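Local coordinates for CIR protein (Plasmodium chabaudi chabaudi, PDB 6ZYV) that is of unknown function but belongs to the Plasmodium-interspersed repeat (PIR) family of variant antigens, probably displayed on infected red blood cells through a predicted transmembrane helix, at residues A[155-160]-A[206-211]; A[116-119]-A[123-126]; A[11-16]-A[170-175]. The protein carries 5 engineered substitutions. All blocks are in the same frame, centred on the assembly; numbering follows the deposited sequence.

Contact 1: A[155-160]-A[206-211]; sequences PKFYDI and SSYKQI
Phe157 of helix 154-174 lays its ring against Ile211 and Tyr208 of the short helix 206-211. The tight part of the contact is the meeting of Phe157 and Ile211. Methyl CD1 of Ile211 sits almost over the middle of the phenyl ring, 3.9 Å from the centroid of the Phe157 ring and only 9° off its normal, a CH-pi contact made face on. Ile211 reaches this place because its CG1 branch stands between its own backbone N and carbonyl carbon (chi1 65°) and then runs out extended, so that CD1 is carried forward over the ring. Its main chain takes part as well: carbonyl O of Ile211 lies 3.4 Å from CZ of Phe157. Tyr208 comes to another side of the ring, with its OH near the ring plane, at the edge, 3.9 Å from CE1 of Phe157. The two aromatic rings meet obliquely, CE1 of Tyr208 lying 4.1 Å from CD1 of Phe157. The hydroxyl finds its polar partner in Tyr192 of helix 181-198, with which it hydrogen-bonds. Ile214 and Leu215 of helix 213-226 also pack on Phe157, which suits a large, wholly apolar side chain between helices. The loose side is that of Ser206 and Lys209, which are exposed to solvent and make no contact with segment 155-160. Within this helix the bond from Gln210 N to Ser207 O is weak, whereas that from Ile211 N to Tyr208 O is not. Since the segments meet mainly through apolar and CH-pi contacts, their association probably rests on shape and on the exclusion of water, while the buried hydroxyl of Tyr208 at the join is satisfied by a neighbouring tyrosine.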
loop_
_atom_site.group_PDB
_atom_site.type_symbol
_atom_site.label_atom_id
_atom_site.label_comp_id
_atom_site.label_asym_id
_atom_site.label_seq_id
_atom_site.Cartn_x
_atom_site.Cartn_y
_atom_site.Cartn_z
ATOM N N PRO A 155 11.812 -1.479 -1.119
ATOM C CA PRO A 155 11.619 -2.413 0.018
ATOM C C PRO A 155 11.835 -1.787 1.406
ATOM O O PRO A 155 11.043 -2.023 2.297
ATOM C CB PRO A 155 12.623 -3.530 -0.267
ATOM C CG PRO A 155 12.825 -3.486 -1.732
ATOM C CD PRO A 155 12.810 -2.016 -2.068
ATOM N N LYS A 156 12.866 -0.960 1.574
ATOM C CA LYS A 156 13.135 -0.274 2.843
ATOM C C LYS A 156 12.118 0.846 3.105
ATOM O O LYS A 156 11.725 1.065 4.246
ATOM C CB LYS A 156 14.578 0.261 2.888
ATOM C CG LYS A 156 15.588 -0.866 2.962
ATOM C CD LYS A 156 17.052 -0.399 2.800
ATOM C CE LYS A 156 17.988 -1.562 2.492
ATOM N NZ LYS A 156 19.429 -1.153 2.373
ATOM N N PHE A 157 11.653 1.519 2.053
ATOM C CA PHE A 157 10.640 2.564 2.178
ATOM C C PHE A 157 9.329 1.942 2.681
ATOM O O PHE A 157 8.635 2.528 3.523
ATOM C CB PHE A 157 10.455 3.274 0.811
ATOM C CG PHE A 157 9.380 4.325 0.762
ATOM C CD1 PHE A 157 9.662 5.652 1.052
ATOM C CD2 PHE A 157 8.081 3.991 0.434
ATOM C CE1 PHE A 157 8.666 6.623 0.989
ATOM C CE2 PHE A 157 7.087 4.963 0.383
ATOM C CZ PHE A 157 7.382 6.266 0.677
ATOM N N TYR A 158 9.001 0.747 2.179
ATOM C CA TYR A 158 7.812 -0.006 2.584
ATOM C C TYR A 158 7.867 -0.377 4.067
ATOM O O TYR A 158 6.849 -0.340 4.733
ATOM C CB TYR A 158 7.656 -1.286 1.725
ATOM C CG TYR A 158 6.320 -1.955 1.957
ATOM C CD1 TYR A 158 5.164 -1.455 1.378
ATOM C CD2 TYR A 158 6.194 -3.010 2.846
ATOM C CE1 TYR A 158 3.917 -2.034 1.617
ATOM C CE2 TYR A 158 4.943 -3.579 3.119
ATOM C CZ TYR A 158 3.805 -3.096 2.488
ATOM O OH TYR A 158 2.563 -3.647 2.738
ATOM N N ASP A 159 9.050 -0.716 4.594
ATOM C CA ASP A 159 9.221 -0.988 6.026
ATOM C C ASP A 159 8.881 0.258 6.872
ATOM O O ASP A 159 8.264 0.129 7.923
ATOM C CB ASP A 159 10.640 -1.470 6.324
ATOM C CG ASP A 159 10.846 -2.925 5.922
ATOM O OD1 ASP A 159 9.863 -3.703 5.963
ATOM O OD2 ASP A 159 11.990 -3.289 5.555
ATOM N N ILE A 160 9.243 1.458 6.395
ATOM C CA ILE A 160 8.881 2.707 7.067
ATOM C C ILE A 160 7.345 2.881 7.032
ATOM O O ILE A 160 6.740 3.230 8.041
ATOM C CB ILE A 160 9.604 3.907 6.415
ATOM C CG1 ILE A 160 11.142 3.697 6.418
ATOM C CG2 ILE A 160 9.208 5.218 7.091
ATOM C CD1 ILE A 160 11.748 3.571 7.795
ATOM N N SER A 206 13.197 14.056 -7.985
ATOM C CA SER A 206 11.870 14.050 -8.588
ATOM C C SER A 206 11.066 12.823 -8.232
ATOM O O SER A 206 9.893 12.958 -7.880
ATOM C CB SER A 206 11.947 14.142 -10.111
ATOM O OG SER A 206 12.547 15.339 -10.576
ATOM N N SER A 207 11.692 11.627 -8.341
ATOM C CA SER A 207 11.057 10.338 -8.079
ATOM C C SER A 207 10.766 10.142 -6.628
ATOM O O SER A 207 9.748 9.523 -6.297
ATOM C CB SER A 207 11.961 9.200 -8.542
ATOM O OG SER A 207 12.124 9.306 -9.941
ATOM N N TYR A 208 11.692 10.579 -5.754
ATOM C CA TYR A 208 11.463 10.409 -4.337
ATOM C C TYR A 208 10.294 11.306 -3.888
ATOM O O TYR A 208 9.435 10.845 -3.148
ATOM C CB TYR A 208 12.715 10.651 -3.510
ATOM C CG TYR A 208 12.479 10.248 -2.072
ATOM C CD1 TYR A 208 12.444 8.906 -1.702
ATOM C CD2 TYR A 208 12.185 11.202 -1.100
ATOM C CE1 TYR A 208 12.136 8.521 -0.403
ATOM C CE2 TYR A 208 11.896 10.831 0.207
ATOM C CZ TYR A 208 11.871 9.485 0.549
ATOM O OH TYR A 208 11.563 9.076 1.818
ATOM N N LYS A 209 10.201 12.548 -4.444
ATOM C CA LYS A 209 9.148 13.533 -4.144
ATOM C C LYS A 209 7.740 13.014 -4.416
ATOM O O LYS A 209 6.771 13.486 -3.797
ATOM C CB LYS A 209 9.368 14.873 -4.904
ATOM C CG LYS A 209 10.478 15.835 -4.379
ATOM C CD LYS A 209 11.208 16.545 -5.596
ATOM C CE LYS A 209 11.107 18.052 -5.799
ATOM N NZ LYS A 209 11.868 18.534 -7.002
ATOM N N GLN A 210 7.605 12.052 -5.349
ATOM C CA GLN A 210 6.308 11.487 -5.679
ATOM C C GLN A 210 5.907 10.323 -4.788
ATOM O O GLN A 210 4.722 9.990 -4.761
ATOM C CB GLN A 210 6.221 11.094 -7.149
ATOM C CG GLN A 210 6.194 12.271 -8.097
ATOM C CD GLN A 210 5.429 11.950 -9.362
ATOM O OE1 GLN A 210 5.989 11.938 -10.458
ATOM N NE2 GLN A 210 4.128 11.676 -9.240
ATOM N N ILE A 211 6.856 9.666 -4.092
ATOM C CA ILE A 211 6.464 8.594 -3.140
ATOM C C ILE A 211 6.402 9.133 -1.693
ATOM O O ILE A 211 5.610 8.656 -0.901
ATOM C CB ILE A 211 7.303 7.303 -3.261
ATOM C CG1 ILE A 211 8.773 7.557 -2.888
ATOM C CG2 ILE A 211 7.192 6.790 -4.672
ATOM C CD1 ILE A 211 9.614 6.299 -2.789
#

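Contact 2: A[116-119]-A[123-126]; sequences NHIE and NYAS. Engineered in segment 123-126: Ala125 (natural residue Thr).
The ring of Tyr124 is the flat group on which this contact is built, and Ile118 lies over one of its faces. Methyl CG2 of Ile118 lies 3.7 Å above the ring plane, displaced from the centre toward the rim, with its closest approach of 3.7 Å to CD1 of Tyr124. The line from this methyl to the ring centroid is 17° off the normal, the geometry of a CH-pi contact. Glu119 reaches the same ring obliquely: its CA is 4.0 Å from CD2 of Tyr124. Farther out, the CG methylene of Glu119 is 4.1 Å from CE2 of Tyr124, as the two side chains run side by side in the same direction, carboxylate and ring planes 41° apart. Ile64 and Leu67 of helix 55-71 and Tyr136 and Val140 of helix 134-149 also touch Tyr124. The backbone closes in at the root of the tyrosine, where O of Ile118 lies 3.4 Å from CB of Tyr124. Ile118 offers the ring its CG2 branch, held anti to the backbone N, while CG1 takes the other direction (chi1 -70°). A beta-branched residue suits the place because one arm can meet the ring while the rest of the side chain packs elsewhere, here on Phe63 and Phe113. The hydroxyl of Tyr124 hydrogen-bonds to that of Tyr114, and OE1 of Glu119 forms a salt bridge with Lys137. Glutamate thus lends its aliphatic part to the ring and its charge to helix 134-149. The arrangement is a tight connection between two consecutive helices of an all-alpha fold, with a wider pi-type turn at 116-118, and Tyr124 of helix 122-127 packs back against Ile118 and Glu119.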
loop_
_atom_site.group_PDB
_atom_site.type_symbol
_atom_site.label_atom_id
_atom_site.label_comp_id
_atom_site.label_asym_id
_atom_site.label_seq_id
_atom_site.Cartn_x
_atom_site.Cartn_y
_atom_site.Cartn_z
ATOM N N ASN A 116 0.295 -9.071 -17.628
ATOM C CA ASN A 116 0.022 -10.495 -17.798
ATOM C C ASN A 116 -0.805 -11.166 -16.707
ATOM O O ASN A 116 -1.254 -12.285 -16.938
ATOM C CB ASN A 116 1.312 -11.279 -17.984
ATOM C CG ASN A 116 2.053 -10.924 -19.245
ATOM O OD1 ASN A 116 3.272 -10.759 -19.242
ATOM N ND2 ASN A 116 1.333 -10.789 -20.352
ATOM N N HIS A 117 -0.974 -10.554 -15.529
ATOM C CA HIS A 117 -1.727 -11.187 -14.447
ATOM C C HIS A 117 -2.821 -10.340 -13.855
ATOM O O HIS A 117 -3.748 -10.905 -13.276
ATOM C CB HIS A 117 -0.811 -11.687 -13.339
ATOM C CG HIS A 117 0.148 -12.732 -13.794
ATOM N ND1 HIS A 117 -0.249 -14.049 -14.015
ATOM C CD2 HIS A 117 1.454 -12.613 -14.114
ATOM C CE1 HIS A 117 0.834 -14.680 -14.446
ATOM N NE2 HIS A 117 1.888 -13.860 -14.507
ATOM N N ILE A 118 -2.745 -9.011 -13.977
ATOM C CA ILE A 118 -3.789 -8.151 -13.403
ATOM C C ILE A 118 -4.766 -7.723 -14.470
ATOM O O ILE A 118 -5.962 -7.951 -14.328
ATOM C CB ILE A 118 -3.190 -6.975 -12.594
ATOM C CG1 ILE A 118 -2.548 -7.513 -11.311
ATOM C CG2 ILE A 118 -4.249 -5.915 -12.284
ATOM C CD1 ILE A 118 -1.607 -6.700 -10.793
ATOM N N GLU A 119 -4.259 -7.156 -15.565
ATOM C CA GLU A 119 -5.119 -6.777 -16.686
ATOM C C GLU A 119 -5.775 -8.021 -17.347
ATOM O O GLU A 119 -6.837 -7.915 -17.933
ATOM C CB GLU A 119 -4.340 -5.931 -17.688
ATOM C CG GLU A 119 -3.922 -4.613 -17.067
ATOM C CD GLU A 119 -3.253 -3.631 -18.007
ATOM O OE1 GLU A 119 -3.346 -2.408 -17.744
ATOM O OE2 GLU A 119 -2.636 -4.079 -19.002
ATOM N N ASN A 123 -11.914 -9.901 -13.507
ATOM C CA ASN A 123 -12.448 -9.150 -12.381
ATOM C C ASN A 123 -11.893 -7.748 -12.223
ATOM O O ASN A 123 -12.464 -6.935 -11.496
ATOM C CB ASN A 123 -12.230 -9.961 -11.124
ATOM C CG ASN A 123 -13.046 -11.223 -11.179
ATOM O OD1 ASN A 123 -14.257 -11.180 -11.089
ATOM N ND2 ASN A 123 -12.419 -12.364 -11.368
ATOM N N TYR A 124 -10.768 -7.460 -12.895
ATOM C CA TYR A 124 -10.141 -6.162 -12.852
ATOM C C TYR A 124 -10.997 -5.145 -13.636
ATOM O O TYR A 124 -11.315 -4.083 -13.108
ATOM C CB TYR A 124 -8.717 -6.266 -13.433
ATOM C CG TYR A 124 -7.967 -4.960 -13.433
ATOM C CD1 TYR A 124 -7.622 -4.337 -12.244
ATOM C CD2 TYR A 124 -7.575 -4.364 -14.620
ATOM C CE1 TYR A 124 -6.912 -3.146 -12.234
ATOM C CE2 TYR A 124 -6.857 -3.173 -14.626
ATOM C CZ TYR A 124 -6.537 -2.563 -13.430
ATOM O OH TYR A 124 -5.848 -1.375 -13.408
ATOM N N ALA A 125 -11.403 -5.485 -14.866
ATOM C CA ALA A 125 -12.240 -4.584 -15.663
ATOM C C ALA A 125 -13.689 -4.439 -15.109
ATOM O O ALA A 125 -14.258 -3.342 -15.175
ATOM C CB ALA A 125 -12.279 -5.046 -17.111
ATOM N N SER A 126 -14.254 -5.514 -14.525
ATOM C CA SER A 126 -15.632 -5.451 -14.039
ATOM C C SER A 126 -15.817 -4.914 -12.611
ATOM O O SER A 126 -16.887 -4.376 -12.315
ATOM C CB SER A 126 -16.333 -6.801 -14.191
ATOM O OG SER A 126 -15.545 -7.904 -13.776
#

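Contact 3: A[11-16]-A[170-175]; sequences VCKDIK and ELDKNE
A surface salt bridge between two helices of the all-alpha PIR ectodomain, helix 8-20 and the C-terminal end of helix 154-174, joins Lys13 to Asp172. The same two helices are tied covalently by the disulfide between Cys12 and Cys165, so the ion pair is a second, weaker link beside a fixed one. A long, flexible lysine suits the span, for the nearest CA atoms of the segments, those of Lys13 and Asp172, are 9.5 Å apart. Its chain bends at chi2 and chi3 (144° and 141°), and the two side chains cross at about a right angle. Asp172, shorter and stiffer, presents OD2 to Lys13, its CG anti to the backbone N (chi1 -165°). The contact is small and lies at the protein surface, where water would be expected to weaken the attraction. A further ion pair runs along helix 154-174 itself, from Lys173 NZ to Glu170 OE2 at 3.1 Å. Between the helices, Lys13 NZ donates to the syn lone pair of Asp172 OD2 at 3.2 Å, and methylene CD of Lys13 lies 3.5 Å from that same oxygen.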
loop_
_atom_site.group_PDB
_atom_site.type_symbol
_atom_site.label_atom_id
_atom_site.label_comp_id
_atom_site.label_asym_id
_atom_site.label_seq_id
_atom_site.Cartn_x
_atom_site.Cartn_y
_atom_site.Cartn_z
ATOM N N VAL A 11 -6.604 1.949 4.793
ATOM C CA VAL A 11 -5.567 1.396 3.913
ATOM C C VAL A 11 -4.677 0.413 4.664
ATOM O O VAL A 11 -4.459 -0.702 4.183
ATOM C CB VAL A 11 -4.764 2.542 3.267
ATOM C CG1 VAL A 11 -3.519 2.035 2.539
ATOM C CG2 VAL A 11 -5.643 3.359 2.334
ATOM N N CYS A 12 -4.227 0.795 5.880
ATOM C CA CYS A 12 -3.367 -0.039 6.736
ATOM C C CYS A 12 -4.076 -1.318 7.173
ATOM O O CYS A 12 -3.478 -2.396 7.221
ATOM C CB CYS A 12 -2.847 0.759 7.932
ATOM S SG CYS A 12 -1.704 2.095 7.489
ATOM N N LYS A 13 -5.365 -1.206 7.454
ATOM C CA LYS A 13 -6.203 -2.327 7.856
ATOM C C LYS A 13 -6.383 -3.288 6.684
ATOM O O LYS A 13 -6.224 -4.489 6.852
ATOM C CB LYS A 13 -7.570 -1.756 8.297
ATOM C CG LYS A 13 -8.335 -2.538 9.338
ATOM C CD LYS A 13 -9.060 -1.546 10.255
ATOM C CE LYS A 13 -10.441 -1.957 10.682
ATOM N NZ LYS A 13 -11.055 -0.899 11.543
ATOM N N ASP A 14 -6.696 -2.766 5.490
ATOM C CA ASP A 14 -6.929 -3.594 4.310
ATOM C C ASP A 14 -5.682 -4.318 3.860
ATOM O O ASP A 14 -5.758 -5.502 3.543
ATOM C CB ASP A 14 -7.527 -2.770 3.155
ATOM C CG ASP A 14 -8.871 -2.150 3.475
ATOM O OD1 ASP A 14 -9.560 -2.667 4.378
ATOM O OD2 ASP A 14 -9.212 -1.112 2.852
ATOM N N ILE A 15 -4.524 -3.639 3.893
ATOM C CA ILE A 15 -3.270 -4.280 3.502
ATOM C C ILE A 15 -2.954 -5.440 4.447
ATOM O O ILE A 15 -2.659 -6.546 3.979
ATOM C CB ILE A 15 -2.093 -3.261 3.379
ATOM C CG1 ILE A 15 -2.295 -2.337 2.169
ATOM C CG2 ILE A 15 -0.763 -3.983 3.292
ATOM C CD1 ILE A 15 -1.294 -1.219 2.023
ATOM N N LYS A 16 -3.114 -5.222 5.770
ATOM C CA LYS A 16 -2.882 -6.314 6.721
ATOM C C LYS A 16 -3.799 -7.522 6.454
ATOM O O LYS A 16 -3.344 -8.678 6.456
ATOM C CB LYS A 16 -2.984 -5.860 8.187
ATOM C CG LYS A 16 -2.708 -7.016 9.172
ATOM C CD LYS A 16 -1.429 -6.815 9.994
ATOM C CE LYS A 16 -1.219 -7.840 11.094
ATOM N NZ LYS A 16 -1.035 -9.206 10.526
ATOM N N GLU A 170 -2.485 0.950 16.378
ATOM C CA GLU A 170 -2.502 1.250 17.799
ATOM C C GLU A 170 -3.568 2.289 18.120
ATOM O O GLU A 170 -4.333 2.116 19.063
ATOM C CB GLU A 170 -1.121 1.724 18.271
ATOM C CG GLU A 170 -0.107 0.612 18.416
ATOM C CD GLU A 170 -0.598 -0.505 19.313
ATOM O OE1 GLU A 170 -0.906 -0.221 20.495
ATOM O OE2 GLU A 170 -0.727 -1.648 18.815
ATOM N N LEU A 171 -3.650 3.338 17.312
ATOM C CA LEU A 171 -4.660 4.374 17.483
ATOM C C LEU A 171 -6.074 3.790 17.322
ATOM O O LEU A 171 -6.990 4.190 18.023
ATOM C CB LEU A 171 -4.414 5.460 16.431
ATOM C CG LEU A 171 -5.421 6.571 16.364
ATOM C CD1 LEU A 171 -5.236 7.522 17.519
ATOM C CD2 LEU A 171 -5.321 7.294 15.050
ATOM N N ASP A 172 -6.233 2.836 16.408
ATOM C CA ASP A 172 -7.492 2.173 16.109
ATOM C C ASP A 172 -7.992 1.344 17.289
ATOM O O ASP A 172 -9.203 1.257 17.493
ATOM C CB ASP A 172 -7.322 1.284 14.866
ATOM C CG ASP A 172 -8.616 0.820 14.228
ATOM O OD1 ASP A 172 -9.687 1.366 14.589
ATOM O OD2 ASP A 172 -8.559 -0.085 13.355
ATOM N N LYS A 173 -7.080 0.754 18.074
ATOM C CA LYS A 173 -7.480 -0.055 19.219
ATOM C C LYS A 173 -7.544 0.748 20.526
ATOM O O LYS A 173 -8.474 0.557 21.308
ATOM C CB LYS A 173 -6.608 -1.317 19.349
ATOM C CG LYS A 173 -5.213 -1.106 19.917
ATOM C CD LYS A 173 -4.352 -2.352 19.735
ATOM C CE LYS A 173 -3.381 -2.541 20.873
ATOM N NZ LYS A 173 -2.412 -3.628 20.588
ATOM N N ASN A 174 -6.595 1.664 20.759
ATOM C CA ASN A 174 -6.595 2.481 21.978
ATOM C C ASN A 174 -7.639 3.612 21.936
ATOM O O ASN A 174 -8.080 4.076 22.997
ATOM C CB ASN A 174 -5.197 3.030 22.274
ATOM C CG ASN A 174 -4.239 1.984 22.797
ATOM O OD1 ASN A 174 -3.579 1.268 22.031
ATOM N ND2 ASN A 174 -4.139 1.874 24.117
ATOM N N GLU A 175 -8.030 4.038 20.704
ATOM C CA GLU A 175 -9.030 5.066 20.408
ATOM C C GLU A 175 -8.580 6.462 20.942
ATOM O O GLU A 175 -7.670 7.046 20.356
ATOM C CB GLU A 175 -10.442 4.616 20.873
ATOM C CG GLU A 175 -10.865 3.273 20.294
ATOM C CD GLU A 175 -12.077 2.639 20.953
ATOM O OE1 GLU A 175 -12.487 3.113 22.039
ATOM O OE2 GLU A 175 -12.615 1.660 20.385
#

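In the fold
Contacts 1 and 2 are buried and mainly apolar, each built on a methyl group over an aromatic face, whereas contact 3 lies at the surface and depends on charge. Helix 154-174 serves both contact 1 and contact 3, near its start and at its end; their centres are 21 Å apart, and they touch where Tyr158 OH packs 3.4 Å from Ile15 CG2. Contact 2 stands apart, its nearest atoms about 14 Å from either of the others, and closes a local turn rather than joining distant parts of the chain. Contact 3 spans the longest sequence separation, with contact 2 nested inside its loop and contact 1 crossing it.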